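Local coordinates for protein saframycin Mx1 synthetase B (Legionella pneumophila subsp. pneumophila, PDB 3KXW) that belongs to the AMP-binding enzymes of the ANL clan and holds 5'-O-[(S)-(dodecanoyloxy)(hydroxy)phosphoryl]adenosine in its ligand pocket, at residues P300-E303 / E304-E307; L246-P249 / L250-L253; I278-E281 / K282-G285. One frame throughout, in Å; residues are numbered along the deposited sequence.

Contact 1 (P300-E303 / E304-E307). With 1ZZ (5'-O-[(S)-(dodecanoyloxy)(hydroxy)phosphoryl]adenosine), chain B.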
# COMPACT_ATOMS: atom_id res chain seq x y z
N PRO A 300 11.27 -1.85 -0.22
CA PRO A 300 12.58 -1.70 0.44
C PRO A 300 12.83 -0.29 0.99
O PRO A 300 12.57 0.71 0.35
CB PRO A 300 13.56 -2.07 -0.65
CG PRO A 300 12.81 -3.05 -1.47
CD PRO A 300 11.40 -2.51 -1.52
N VAL A 301 13.32 -0.25 2.21
CA VAL A 301 13.52 0.99 2.93
C VAL A 301 14.98 1.46 2.73
O VAL A 301 15.92 0.70 2.97
CB VAL A 301 13.19 0.75 4.42
CG1 VAL A 301 13.57 1.96 5.28
CG2 VAL A 301 11.70 0.35 4.58
N ARG A 302 15.16 2.69 2.26
CA ARG A 302 16.51 3.17 1.89
C ARG A 302 17.06 4.26 2.81
O ARG A 302 16.41 5.26 3.04
CB ARG A 302 16.53 3.69 0.44
CG ARG A 302 16.03 2.68 -0.59
CD ARG A 302 15.95 3.30 -1.97
NE ARG A 302 17.25 3.59 -2.58
CZ ARG A 302 17.84 4.78 -2.63
NH1 ARG A 302 17.28 5.84 -2.06
NH2 ARG A 302 19.01 4.93 -3.25
N GLU A 303 18.26 4.05 3.33
CA GLU A 303 18.95 5.09 4.10
C GLU A 303 19.09 6.39 3.32
O GLU A 303 18.81 7.46 3.83
CB GLU A 303 20.33 4.62 4.55
CG GLU A 303 21.22 5.77 5.04
CD GLU A 303 20.75 6.37 6.35
OE1 GLU A 303 20.03 5.67 7.09
OE2 GLU A 303 21.08 7.55 6.64
N GLU A 304 19.50 6.30 2.05
CA GLU A 304 19.71 7.51 1.26
C GLU A 304 18.41 8.34 1.14
O GLU A 304 18.45 9.56 1.27
CB GLU A 304 20.30 7.18 -0.12
CG GLU A 304 20.55 8.42 -0.99
CD GLU A 304 21.21 8.09 -2.34
OE1 GLU A 304 20.68 7.23 -3.08
OE2 GLU A 304 22.24 8.70 -2.67
N THR A 305 17.29 7.67 0.89
CA THR A 305 15.99 8.32 0.88
C THR A 305 15.71 9.09 2.15
O THR A 305 15.29 10.24 2.10
CB THR A 305 14.85 7.30 0.69
OG1 THR A 305 15.02 6.65 -0.57
CG2 THR A 305 13.49 7.99 0.74
N MSE A 306 15.90 8.45 3.30
CA MSE A 306 15.55 9.11 4.55
C MSE A 306 16.50 10.25 4.88
O MSE A 306 16.10 11.26 5.47
CB MSE A 306 15.43 8.11 5.69
CG MSE A 306 14.25 7.19 5.47
SE MSE A 306 13.92 5.85 6.83
CE MSE A 306 15.42 4.69 6.40
N GLU A 307 17.76 10.09 4.51
CA GLU A 307 18.75 11.12 4.80
C GLU A 307 18.44 12.34 3.92
O GLU A 307 18.48 13.45 4.42
CB GLU A 307 20.18 10.60 4.62
CG GLU A 307 21.29 11.65 4.69
CD GLU A 307 21.44 12.35 6.05
OE1 GLU A 307 20.86 11.91 7.06
OE2 GLU A 307 22.17 13.36 6.10
P 1ZZ B . 1.43 -6.09 0.74
C1 1ZZ B . -0.63 3.58 11.52
N1 1ZZ B . 7.67 -5.17 1.95
O1 1ZZ B . 3.18 -3.71 2.11
C2 1ZZ B . 0.22 3.02 10.37
N2 1ZZ B . 7.59 -4.03 3.87
O2 1ZZ B . 1.32 -5.14 2.10
C3 1ZZ B . 0.78 1.63 10.69
N3 1ZZ B . 10.27 -5.10 1.61
O3 1ZZ B . 0.76 -7.35 0.99
C4 1ZZ B . 1.24 0.92 9.41
N4 1ZZ B . 11.36 -3.88 3.38
O4 1ZZ B . 0.72 -5.30 -0.48
C5 1ZZ B . 2.20 -0.25 9.69
N5 1ZZ B . 10.28 -2.96 5.23
O5 1ZZ B . 3.02 -6.34 0.30
C6 1ZZ B . 2.69 -0.80 8.34
O6 1ZZ B . 5.80 -5.78 0.44
C7 1ZZ B . 3.79 -1.88 8.24
O7 1ZZ B . 7.76 -7.90 0.07
C8 1ZZ B . 4.33 -2.28 6.85
O8 1ZZ B . 5.96 -9.11 1.27
C9 1ZZ B . 3.38 -3.31 6.22
C10 1ZZ B . 3.35 -3.28 4.67
C11 1ZZ B . 2.16 -4.15 4.19
C12 1ZZ B . 2.49 -4.70 2.79
C13 1ZZ B . 3.96 -6.85 1.23
C14 1ZZ B . 5.22 -6.93 0.63
C15 1ZZ B . 6.23 -7.81 1.45
C16 1ZZ B . 7.42 -7.43 1.02
C17 1ZZ B . 7.22 -6.00 0.92
C18 1ZZ B . 6.85 -4.63 3.02
C19 1ZZ B . 8.99 -4.12 3.37
C20 1ZZ B . 9.03 -4.84 2.28
C21 1ZZ B . 11.39 -4.62 2.10
C22 1ZZ B . 10.30 -3.65 3.96
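The guanidinium of R302 is met at its edge, near its own plane, by T305 OG1 and E304 OE1, an instructive case of an N-cap residue reaching forward along its helix. NH1 donates to T305 OG1 at 2.8 Å, while NH2 forms a salt bridge of 2.8 Å with E304 OE1, using the anti lone pair of that oxygen; the guanidinium and carboxylate planes are turned 38° apart. A bend in the arginine chain (chi3 71°) swings the guanidinium to these two partners. R302 NE makes a salt bridge with E499, and T305 OG1 is also hydrogen-bonded to D272 and N268. On the backbone, R302 O accepts M306 N and E303 O accepts E307 N. The carboxylates of E303 and E307 run side by side, E303 OE2 lying 4.4 Å from E307 OE1; K320 makes salt bridges to both oxygens, and E303 OE1 is hydrogen-bonded to Y345 OH. Ahead of the helix, V301 CG1 presses on CE of M306, a selenomethionine, at a tight 3.5 Å. The other methyl of V301, CG2, approaches the exocyclic amino N5 of the bound 5'-O-[(S)-(dodecanoyloxy)(hydroxy)phosphoryl]adenosine at 3.7 Å, and P300 CA lies 3.6 Å from the adenine carbon C21. A stretch lining the adenine pocket thus runs into a charged helix start, where K320 probably offsets the repulsion between E303 and E307 and three acidic or hydroxyl partners hold the R302 guanidinium in place.

Contact 2 (L246-P249 / L250-L253)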
# COMPACT_ATOMS: atom_id res chain seq x y z
N LEU A 246 0.02 13.02 -5.32
CA LEU A 246 0.86 13.00 -6.52
C LEU A 246 0.82 14.31 -7.28
O LEU A 246 1.84 14.78 -7.75
CB LEU A 246 0.51 11.81 -7.42
CG LEU A 246 0.89 10.43 -6.86
CD1 LEU A 246 0.62 9.37 -7.89
CD2 LEU A 246 2.35 10.35 -6.45
N GLN A 247 -0.35 14.92 -7.36
CA GLN A 247 -0.45 16.23 -8.00
C GLN A 247 0.29 17.33 -7.26
O GLN A 247 0.71 18.31 -7.87
CB GLN A 247 -1.92 16.64 -8.12
CG GLN A 247 -2.69 15.80 -9.10
CD GLN A 247 -2.83 16.48 -10.44
OE1 GLN A 247 -2.24 16.04 -11.43
NE2 GLN A 247 -3.60 17.56 -10.47
N ASN A 248 0.42 17.21 -5.94
CA ASN A 248 0.96 18.30 -5.13
C ASN A 248 1.44 17.75 -3.81
O ASN A 248 0.75 17.87 -2.80
CB ASN A 248 -0.15 19.35 -4.86
CG ASN A 248 0.36 20.58 -4.12
OD1 ASN A 248 1.56 20.92 -4.21
ND2 ASN A 248 -0.54 21.27 -3.40
N PRO A 249 2.63 17.14 -3.80
CA PRO A 249 3.12 16.41 -2.63
C PRO A 249 3.33 17.32 -1.43
O PRO A 249 3.27 16.86 -0.28
CB PRO A 249 4.48 15.84 -3.08
CG PRO A 249 4.55 16.06 -4.54
CD PRO A 249 3.58 17.12 -4.92
N LEU A 250 3.61 18.60 -1.70
CA LEU A 250 3.67 19.59 -0.63
C LEU A 250 2.43 19.54 0.25
O LEU A 250 2.51 19.79 1.46
CB LEU A 250 3.83 21.00 -1.20
CG LEU A 250 3.71 22.11 -0.16
CD1 LEU A 250 4.84 22.00 0.83
CD2 LEU A 250 3.74 23.46 -0.88
N SER A 251 1.27 19.22 -0.34
CA SER A 251 0.04 19.22 0.46
C SER A 251 0.09 18.21 1.61
O SER A 251 -0.50 18.42 2.66
CB SER A 251 -1.22 19.07 -0.39
OG SER A 251 -1.30 17.76 -0.92
N TRP A 252 0.83 17.11 1.43
CA TRP A 252 1.02 16.17 2.54
C TRP A 252 1.62 16.88 3.76
O TRP A 252 1.16 16.71 4.89
CB TRP A 252 1.95 15.05 2.11
CG TRP A 252 2.15 13.91 3.11
CD1 TRP A 252 1.36 13.60 4.18
CD2 TRP A 252 3.17 12.91 3.06
NE1 TRP A 252 1.85 12.47 4.81
CE2 TRP A 252 2.95 12.02 4.13
CE3 TRP A 252 4.24 12.67 2.18
CZ2 TRP A 252 3.78 10.91 4.38
CZ3 TRP A 252 5.08 11.57 2.44
CH2 TRP A 252 4.84 10.70 3.53
N LEU A 253 2.67 17.65 3.53
CA LEU A 253 3.40 18.29 4.62
C LEU A 253 2.65 19.52 5.15
O LEU A 253 2.68 19.80 6.35
CB LEU A 253 4.83 18.63 4.19
CG LEU A 253 5.58 17.49 3.48
CD1 LEU A 253 6.99 17.97 3.12
CD2 LEU A 253 5.66 16.21 4.32
O HOH W 1 4.15 20.12 -4.29
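S251 and N248 meet across a tight corner that joins helix 242-247 to helix 250-259, a beta turn of type III geometry with P249 and L250 at its centre. The side chain of S251 folds back over the turn: chi1 of 70° sets OG between its own N and carbonyl carbon, from where it donates to N248 O at 2.8 Å, nearly in line with the C=O bond. The backbone N of S251 reaches the same oxygen at 2.9 Å, and two donors of one residue therefore grip a single acceptor. One step on, W252 N bonds to P249 O at 3.0 Å, repeating the i to i+3 pattern, while the indole itself turns away from the corner to S264 and to a group of aromatic rings that includes W214 and W291. The proline ring faces helix 269-277, on Y273 and R277. N248 and L250 extend alongside one another, pointing the same way, with N248 OD1 3.8 Å from L250 CB. Between them a water closes a small bridge: it donates to N248 OD1 at 2.7 Å and accepts from L250 N at 3.1 Å.

Contact 3 (I278-E281 / K282-G285); sequences IREE and KKEG
Two torsions bring E280 and K283 together: the glutamate chain kinks at chi2 (61°), turning its carboxylate back toward the chain that follows, and the lysine leaves its backbone with CG anti to the carbonyl carbon (chi1 -55°), then runs fully extended to its ammonium. The two side chains cross, and K283 NZ forms a salt bridge with E280 OE1 at 2.7 Å. The oxygen is met on its syn side, with the nitrogen 30° out of the carboxylate plane. The lysine's aliphatic part also shares in the approach, CE lying 3.3 Å from E280 OE1 and CG 3.5 Å from E280 O.

The backbone beneath this pair makes a short 3-10 turn. K282 N donates to R279 O at 2.9 Å and K283 N to E280 O at 3.2 Å, both spanning three residues, as in a 3-10 turn. I278 CG2 supplies the apolar part, 3.9 Å from K283 CG, so that the lysine's stem is packed while its charged end is engaged. The ammonium has further partners in the A312 carbonyl and the ring of F313, with which it makes a cation-pi contact, consistent with K283 being buried while E280, E281 and K282 are exposed.

R279 turns its guanidinium back to K276 O on helix 269-277, the helix this stretch follows. The side chain of I278 packs on L250 and L253 of helix 250-259, and K283 reaches the C-terminal end of helix 303-313, so the turn is set between these helices on the way to strand 293-296.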
# COMPACT_ATOMS: atom_id res chain seq x y z
N ILE A 278 9.43 19.29 -4.31
CA ILE A 278 9.17 20.49 -3.50
C ILE A 278 10.36 21.45 -3.52
O ILE A 278 11.41 21.16 -2.96
CB ILE A 278 8.77 20.10 -2.06
CG1 ILE A 278 7.52 19.20 -2.10
CG2 ILE A 278 8.55 21.35 -1.19
CD1 ILE A 278 7.05 18.72 -0.75
N ARG A 279 10.19 22.59 -4.18
CA ARG A 279 11.26 23.58 -4.26
C ARG A 279 11.49 24.24 -2.90
O ARG A 279 10.55 24.44 -2.14
CB ARG A 279 10.90 24.66 -5.28
CG ARG A 279 10.83 24.17 -6.70
CD ARG A 279 12.16 23.54 -7.10
NE ARG A 279 12.04 22.79 -8.35
CZ ARG A 279 11.91 21.46 -8.42
NH1 ARG A 279 11.90 20.72 -7.31
NH2 ARG A 279 11.81 20.88 -9.62
N GLU A 280 12.74 24.59 -2.62
CA GLU A 280 13.08 25.29 -1.39
C GLU A 280 12.09 26.39 -0.99
O GLU A 280 11.70 26.48 0.17
CB GLU A 280 14.48 25.89 -1.46
CG GLU A 280 14.96 26.41 -0.12
CD GLU A 280 15.03 25.31 0.94
OE1 GLU A 280 15.19 24.13 0.58
OE2 GLU A 280 14.92 25.64 2.14
N GLU A 281 11.69 27.24 -1.93
CA GLU A 281 10.86 28.38 -1.57
C GLU A 281 9.43 27.97 -1.21
O GLU A 281 8.72 28.68 -0.49
CB GLU A 281 10.88 29.44 -2.68
CG GLU A 281 10.33 28.97 -4.00
CD GLU A 281 11.37 28.30 -4.88
OE1 GLU A 281 12.53 28.06 -4.42
OE2 GLU A 281 11.03 28.01 -6.06
N LYS A 282 9.02 26.81 -1.69
CA LYS A 282 7.67 26.33 -1.41
C LYS A 282 7.54 25.70 -0.01
O LYS A 282 6.43 25.41 0.43
CB LYS A 282 7.23 25.34 -2.48
CG LYS A 282 7.05 25.97 -3.86
CD LYS A 282 5.92 26.97 -3.85
CE LYS A 282 5.70 27.60 -5.22
NZ LYS A 282 4.69 28.69 -5.17
N LYS A 283 8.67 25.52 0.67
CA LYS A 283 8.68 24.95 2.03
C LYS A 283 8.27 25.97 3.09
O LYS A 283 7.97 25.61 4.23
CB LYS A 283 10.06 24.41 2.39
CG LYS A 283 10.64 23.38 1.41
CD LYS A 283 12.05 22.99 1.79
CE LYS A 283 12.66 22.00 0.78
NZ LYS A 283 14.08 21.74 1.12
N GLU A 284 8.29 27.25 2.73
CA GLU A 284 7.95 28.31 3.68
C GLU A 284 6.54 28.07 4.24
O GLU A 284 5.61 27.83 3.49
CB GLU A 284 8.05 29.69 3.00
CG GLU A 284 8.49 30.78 3.98
CD GLU A 284 8.71 32.16 3.34
OE1 GLU A 284 9.00 32.25 2.12
OE2 GLU A 284 8.61 33.17 4.08
N GLY A 285 6.40 28.11 5.56
CA GLY A 285 5.11 27.80 6.15
C GLY A 285 4.98 26.41 6.77
O GLY A 285 4.05 26.17 7.52

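Overall arrangement
Read from the N terminus, the contacts come in series, none nested in or crossing another: contact 2, then contact 3, then contact 1. Contact 2 closes the corner between helices 242-247 and 250-259; contact 3 closes a turn between helix 269-277 and strand 293-296; contact 1 starts helix 303-313 beyond that strand. Contacts 2 and 3 touch, I278 CD1 lying 3.5 Å from L250 CA, which packs the two turns against each other. Contact 1 stands apart, its nearest atoms about 9 Å from contact 2 and about 10 Å from contact 3, and it alone of the three carries residues of the ligand pocket.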